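Local coordinates for amino acid ABC transporter, periplasmic amino acid-binding protein, putative (Streptococcus pneumoniae, PDB 4I62) that binds L-arginine as the substrate-binding protein of an amino acid ABC transporter, to which it probably delivers the amino acid for uptake, at residues L148-E162 with L169-L183. Residues are numbered along the deposited sequence; the frame is centred on the assembly and turned at random. Where two conformers were deposited one is given.
Sequences LAQKKVGAQKGSIQE and LQNSSLVSLPKNGNL. With ARG (arginine), chain B.
K152 to Q156 and S173 to L177 pair as parallel strands whose axes come within 4.7 Å at 25°. The ladder runs from S173 N on K151 O to K157 N on L177 O; V153 and A155 each donate one bond and accept one. Ahead of it, S172 OG drops onto L148 O (2.7 Å) from above the carbonyl plane, while K151 N, closing a type II turn, reaches that oxygen from the opposite face. Strand 152-156, helix 160-168 and strand 173-177 form a beta-alpha-beta crossover in a type II periplasmic-binding fold, illustrating how ligand contacts collect at the C-terminal ends of parallel strands. Q156, extended with CG anti to the backbone N (chi1 -177°), divides its amide: NE2 donates to P178 O at 2.9 Å, nearly in the amide plane, and OE1 accepts from the bound arginine's NH2 (2.9 Å). N180, whose ND2 donates to the backbone O of D48, crosses Q156 at about a right angle, and a water bridges Q156 OE1 to N180 OD1. I160 N holds the ligand's OXT at 2.8 Å. In the conformer given, S176 OG donates to E162 OE2 (2.6 Å) from above the carboxylate plane, while E162 OE1 accepts from G158 N.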
loop_
_atom_site.group_PDB
_atom_site.type_symbol
_atom_site.label_atom_id
_atom_site.label_comp_id
_atom_site.label_asym_id
_atom_site.label_seq_id
_atom_site.Cartn_x
_atom_site.Cartn_y
_atom_site.Cartn_z
ATOM N N LEU A 148 -8.101 -22.536 3.853
ATOM C CA LEU A 148 -6.726 -22.240 4.217
ATOM C C LEU A 148 -6.224 -23.093 5.381
ATOM O O LEU A 148 -5.026 -22.975 5.751
ATOM C CB LEU A 148 -6.571 -20.744 4.504
ATOM C CG LEU A 148 -6.889 -19.845 3.320
ATOM C CD1 LEU A 148 -6.882 -18.397 3.746
ATOM C CD2 LEU A 148 -5.889 -20.067 2.182
ATOM N N ALA A 149 -7.084 -23.909 5.979
ATOM C CA ALA A 149 -6.634 -24.795 7.039
ATOM C C ALA A 149 -5.479 -25.686 6.562
ATOM O O ALA A 149 -5.539 -26.292 5.492
ATOM C CB ALA A 149 -7.791 -25.635 7.521
ATOM N N GLN A 150 -4.439 -25.756 7.397
ATOM C CA GLN A 150 -3.267 -26.598 7.125
ATOM C C GLN A 150 -2.446 -26.106 5.924
ATOM O O GLN A 150 -1.615 -26.863 5.389
ATOM C CB GLN A 150 -3.649 -28.085 6.959
ATOM C CG GLN A 150 -4.116 -28.764 8.243
ATOM C CD GLN A 150 -5.565 -28.488 8.603
ATOM O OE1 GLN A 150 -6.470 -28.742 7.810
ATOM N NE2 GLN A 150 -5.794 -27.988 9.815
ATOM N N LYS A 151 -2.686 -24.877 5.477
ATOM C CA LYS A 151 -1.916 -24.303 4.386
ATOM C C LYS A 151 -0.979 -23.221 4.903
ATOM O O LYS A 151 -1.087 -22.768 6.045
ATOM C CB LYS A 151 -2.847 -23.703 3.315
ATOM C CG LYS A 151 -3.863 -24.689 2.757
ATOM C CD LYS A 151 -3.137 -25.846 2.079
ATOM C CE LYS A 151 -4.062 -26.990 1.680
ATOM N NZ LYS A 151 -4.988 -26.596 0.582
ATOM N N LYS A 152 -0.053 -22.800 4.045
ATOM C CA LYS A 152 0.928 -21.772 4.354
ATOM C C LYS A 152 0.522 -20.462 3.663
ATOM O O LYS A 152 0.365 -20.429 2.449
ATOM C CB LYS A 152 2.316 -22.220 3.856
ATOM C CG LYS A 152 2.765 -23.569 4.403
ATOM C CD LYS A 152 3.838 -24.214 3.547
ATOM C CE LYS A 152 4.258 -25.556 4.129
ATOM N NZ LYS A 152 3.086 -26.466 4.368
ATOM N N VAL A 153 0.354 -19.408 4.460
ATOM C CA VAL A 153 -0.184 -18.148 3.948
ATOM C C VAL A 153 0.766 -17.009 4.293
ATOM O O VAL A 153 1.186 -16.865 5.462
ATOM C CB VAL A 153 -1.572 -17.875 4.585
ATOM C CG1 VAL A 153 -2.198 -16.590 4.039
ATOM C CG2 VAL A 153 -2.503 -19.060 4.325
ATOM N N GLY A 154 1.113 -16.215 3.295
ATOM C CA GLY A 154 2.001 -15.083 3.484
ATOM C C GLY A 154 1.295 -13.744 3.523
ATOM O O GLY A 154 0.239 -13.547 2.938
ATOM N N ALA A 155 1.974 -12.792 4.172
ATOM C CA ALA A 155 1.554 -11.398 4.204
ATOM C C ALA A 155 2.764 -10.526 4.492
ATOM O O ALA A 155 3.768 -10.992 5.031
ATOM C CB ALA A 155 0.473 -11.154 5.258
ATOM N N GLN A 156 2.647 -9.241 4.171
ATOM C CA GLN A 156 3.756 -8.321 4.394
ATOM C C GLN A 156 3.868 -7.942 5.867
ATOM O O GLN A 156 2.886 -7.577 6.530
ATOM C CB GLN A 156 3.621 -7.070 3.517
ATOM C CG GLN A 156 4.847 -6.127 3.713
ATOM C CD GLN A 156 4.903 -4.932 2.777
ATOM O OE1 GLN A 156 3.912 -4.246 2.577
ATOM N NE2 GLN A 156 6.060 -4.659 2.226
ATOM N N LYS A 157 5.092 -8.006 6.383
ATOM C CA LYS A 157 5.336 -7.610 7.759
ATOM C C LYS A 157 4.922 -6.165 8.008
ATOM O O LYS A 157 5.292 -5.264 7.228
ATOM C CB LYS A 157 6.810 -7.779 8.088
ATOM C CG LYS A 157 7.102 -7.777 9.584
ATOM C CD LYS A 157 8.616 -7.750 9.860
ATOM C CE LYS A 157 8.938 -7.953 11.328
ATOM N NZ LYS A 157 8.213 -6.984 12.177
ATOM N N GLY A 158 4.159 -5.942 9.085
ATOM C CA GLY A 158 3.707 -4.598 9.427
ATOM C C GLY A 158 2.387 -4.212 8.791
ATOM O O GLY A 158 1.904 -3.105 9.059
ATOM N N SER A 159 1.824 -5.082 7.960
ATOM C CA SER A 159 0.580 -4.736 7.257
ATOM C C SER A 159 -0.659 -5.195 8.021
ATOM O O SER A 159 -0.607 -6.126 8.849
ATOM C CB SER A 159 0.573 -5.378 5.865
ATOM O OG SER A 159 0.388 -6.792 5.926
ATOM N N ILE A 160 -1.810 -4.608 7.668
ATOM C CA ILE A 160 -3.051 -5.090 8.238
ATOM C C ILE A 160 -3.403 -6.487 7.729
ATOM O O ILE A 160 -4.170 -7.210 8.374
ATOM C CB ILE A 160 -4.220 -4.101 8.042
ATOM C CG1 ILE A 160 -4.665 -3.994 6.593
ATOM C CG2 ILE A 160 -3.879 -2.709 8.589
ATOM C CD1 ILE A 160 -6.060 -3.427 6.449
ATOM N N GLN A 161 -2.848 -6.880 6.600
ATOM C CA GLN A 161 -3.036 -8.239 6.104
ATOM C C GLN A 161 -2.365 -9.240 7.028
ATOM O O GLN A 161 -2.911 -10.339 7.266
ATOM C CB GLN A 161 -2.470 -8.361 4.685
ATOM C CG GLN A 161 -3.322 -7.653 3.612
ATOM C CD GLN A 161 -3.323 -6.141 3.737
ATOM O OE1 GLN A 161 -2.298 -5.503 4.035
ATOM N NE2 GLN A 161 -4.471 -5.540 3.502
ATOM N N GLU A 162 -1.191 -8.915 7.541
ATOM C CA GLU A 162 -0.521 -9.778 8.515
ATOM C C GLU A 162 -1.397 -9.920 9.753
ATOM O O GLU A 162 -1.551 -11.021 10.287
ATOM C CB GLU A 162 0.816 -9.150 8.900
ATOM C CG GLU A 162 1.558 -9.913 9.997
ATOM C CD GLU A 162 2.824 -9.224 10.481
ATOM O OE1 GLU A 162 2.896 -7.989 10.610
ATOM O OE2 GLU A 162 3.793 -9.956 10.781
ATOM N N LEU A 169 -6.481 -17.032 11.043
ATOM C CA LEU A 169 -5.953 -18.260 10.452
ATOM C C LEU A 169 -5.132 -19.119 11.425
ATOM O O LEU A 169 -3.996 -19.508 11.121
ATOM C CB LEU A 169 -5.170 -17.927 9.167
ATOM C CG LEU A 169 -5.936 -17.095 8.129
ATOM C CD1 LEU A 169 -5.021 -16.802 6.925
ATOM C CD2 LEU A 169 -7.244 -17.752 7.688
ATOM N N GLN A 170 -5.716 -19.432 12.574
ATOM C CA GLN A 170 -5.047 -20.262 13.582
ATOM C C GLN A 170 -4.694 -21.670 13.116
ATOM O O GLN A 170 -3.839 -22.311 13.725
ATOM C CB GLN A 170 -5.880 -20.351 14.863
ATOM C CG GLN A 170 -5.810 -19.107 15.742
ATOM C CD GLN A 170 -6.640 -17.959 15.203
ATOM O OE1 GLN A 170 -7.486 -18.126 14.323
ATOM N NE2 GLN A 170 -6.386 -16.769 15.711
ATOM N N ASN A 171 -5.354 -22.155 12.070
ATOM C CA ASN A 171 -5.081 -23.490 11.562
ATOM C C ASN A 171 -4.117 -23.489 10.384
ATOM O O ASN A 171 -3.936 -24.521 9.737
ATOM C CB ASN A 171 -6.377 -24.211 11.161
ATOM C CG ASN A 171 -7.289 -24.490 12.326
ATOM O OD1 ASN A 171 -6.834 -24.726 13.440
ATOM N ND2 ASN A 171 -8.593 -24.485 12.066
ATOM N N SER A 172 -3.517 -22.332 10.116
ATOM C CA SER A 172 -2.583 -22.169 9.005
ATOM C C SER A 172 -1.175 -21.892 9.529
ATOM O O SER A 172 -1.012 -21.396 10.644
ATOM C CB SER A 172 -3.008 -20.986 8.109
ATOM O OG SER A 172 -4.355 -21.112 7.635
ATOM N N SER A 173 -0.173 -22.129 8.680
ATOM C CA SER A 173 1.202 -21.694 8.948
ATOM C C SER A 173 1.414 -20.322 8.326
ATOM O O SER A 173 1.209 -20.134 7.127
ATOM C CB SER A 173 2.195 -22.692 8.358
ATOM O OG SER A 173 2.108 -23.939 9.010
ATOM N N LEU A 174 1.810 -19.340 9.110
ATOM C CA LEU A 174 1.876 -17.975 8.615
ATOM C C LEU A 174 3.321 -17.512 8.367
ATOM O O LEU A 174 4.217 -17.783 9.178
ATOM C CB LEU A 174 1.186 -17.045 9.605
ATOM C CG LEU A 174 -0.271 -17.436 9.913
ATOM C CD1 LEU A 174 -0.891 -16.494 10.942
ATOM C CD2 LEU A 174 -1.142 -17.525 8.641
ATOM N N VAL A 175 3.543 -16.876 7.235
ATOM C CA VAL A 175 4.826 -16.304 6.827
ATOM C C VAL A 175 4.625 -14.801 6.755
ATOM O O VAL A 175 3.696 -14.338 6.109
ATOM C CB VAL A 175 5.256 -16.889 5.452
ATOM C CG1 VAL A 175 6.469 -16.160 4.881
ATOM C CG2 VAL A 175 5.582 -18.372 5.615
ATOM N N SER A 176 5.483 -14.027 7.406
ATOM C CA SER A 176 5.410 -12.573 7.362
ATOM C C SER A 176 6.772 -12.030 6.920
ATOM O O SER A 176 7.748 -12.166 7.649
ATOM C CB SER A 176 5.063 -12.064 8.750
ATOM O OG SER A 176 5.349 -10.697 8.879
ATOM N N LEU A 177 6.842 -11.447 5.727
ATOM C CA LEU A 177 8.085 -11.023 5.120
ATOM C C LEU A 177 8.113 -9.536 4.938
ATOM O O LEU A 177 7.112 -8.931 4.589
ATOM C CB LEU A 177 8.277 -11.656 3.749
ATOM C CG LEU A 177 8.556 -13.140 3.738
ATOM C CD1 LEU A 177 8.674 -13.668 2.298
ATOM C CD2 LEU A 177 9.853 -13.394 4.511
ATOM N N PRO A 178 9.279 -8.925 5.117
ATOM C CA PRO A 178 9.361 -7.478 4.911
ATOM C C PRO A 178 9.015 -7.057 3.499
ATOM O O PRO A 178 8.364 -6.028 3.360
ATOM C CB PRO A 178 10.826 -7.143 5.245
ATOM C CG PRO A 178 11.191 -8.157 6.245
ATOM C CD PRO A 178 10.451 -9.425 5.862
ATOM N N LYS A 179 9.445 -7.807 2.476
ATOM C CA LYS A 179 9.328 -7.345 1.096
ATOM C C LYS A 179 8.239 -8.061 0.312
ATOM O O LYS A 179 8.211 -9.307 0.278
ATOM C CB LYS A 179 10.647 -7.565 0.363
ATOM C CG LYS A 179 11.814 -6.794 0.945
ATOM C CD LYS A 179 13.078 -6.918 0.089
ATOM C CE LYS A 179 14.223 -6.089 0.667
ATOM N NZ LYS A 179 15.488 -6.216 -0.116
ATOM N N ASN A 180 7.384 -7.310 -0.382
ATOM C CA ASN A 180 6.342 -7.940 -1.204
ATOM C C ASN A 180 6.919 -8.806 -2.306
ATOM O O ASN A 180 6.351 -9.862 -2.639
ATOM C CB ASN A 180 5.401 -6.897 -1.769
ATOM C CG ASN A 180 4.561 -6.247 -0.694
ATOM O OD1 ASN A 180 4.109 -6.921 0.248
ATOM N ND2 ASN A 180 4.306 -4.946 -0.821
ATOM N N GLY A 181 8.021 -8.384 -2.910
ATOM C CA GLY A 181 8.628 -9.202 -3.943
ATOM C C GLY A 181 9.065 -10.569 -3.423
ATOM O O GLY A 181 9.061 -11.576 -4.150
ATOM N N ASN A 182 9.472 -10.634 -2.163
ATOM C CA ASN A 182 9.869 -11.906 -1.604
ATOM C C ASN A 182 8.666 -12.806 -1.318
ATOM O O ASN A 182 8.782 -14.026 -1.420
ATOM C CB ASN A 182 10.777 -11.702 -0.393
ATOM C CG ASN A 182 12.164 -11.171 -0.786
ATOM O OD1 ASN A 182 12.601 -11.346 -1.930
ATOM N ND2 ASN A 182 12.870 -10.567 0.157
ATOM N N LEU A 183 7.516 -12.219 -1.018
ATOM C CA LEU A 183 6.274 -13.006 -0.906
ATOM C C LEU A 183 5.938 -13.613 -2.255
ATOM O O LEU A 183 5.523 -14.789 -2.343
ATOM C CB LEU A 183 5.113 -12.121 -0.427
ATOM C CG LEU A 183 5.225 -11.722 1.049
ATOM C CD1 LEU A 183 4.287 -10.544 1.405
ATOM C CD2 LEU A 183 4.945 -12.900 1.968
HETATM N N ARG B . -2.778 -1.302 3.264
HETATM C CA ARG B . -1.877 -2.151 4.086
HETATM C C ARG B . -1.547 -1.485 5.419
HETATM O O ARG B . -1.713 -0.254 5.545
HETATM C CB ARG B . -0.637 -2.547 3.306
HETATM C CG ARG B . 0.140 -1.351 2.750
HETATM C CD ARG B . 1.506 -1.753 2.233
HETATM N NE ARG B . 2.076 -0.673 1.448
HETATM C CZ ARG B . 3.266 -0.690 0.884
HETATM N NH1 ARG B . 3.687 0.366 0.198
HETATM N NH2 ARG B . 4.047 -1.762 1.012
HETATM O OXT ARG B . -1.064 -2.233 6.333
HETATM O O HOH W 1 1.883 -5.283 1.236
HETATM O O HOH W 2 7.567 -4.536 5.790
#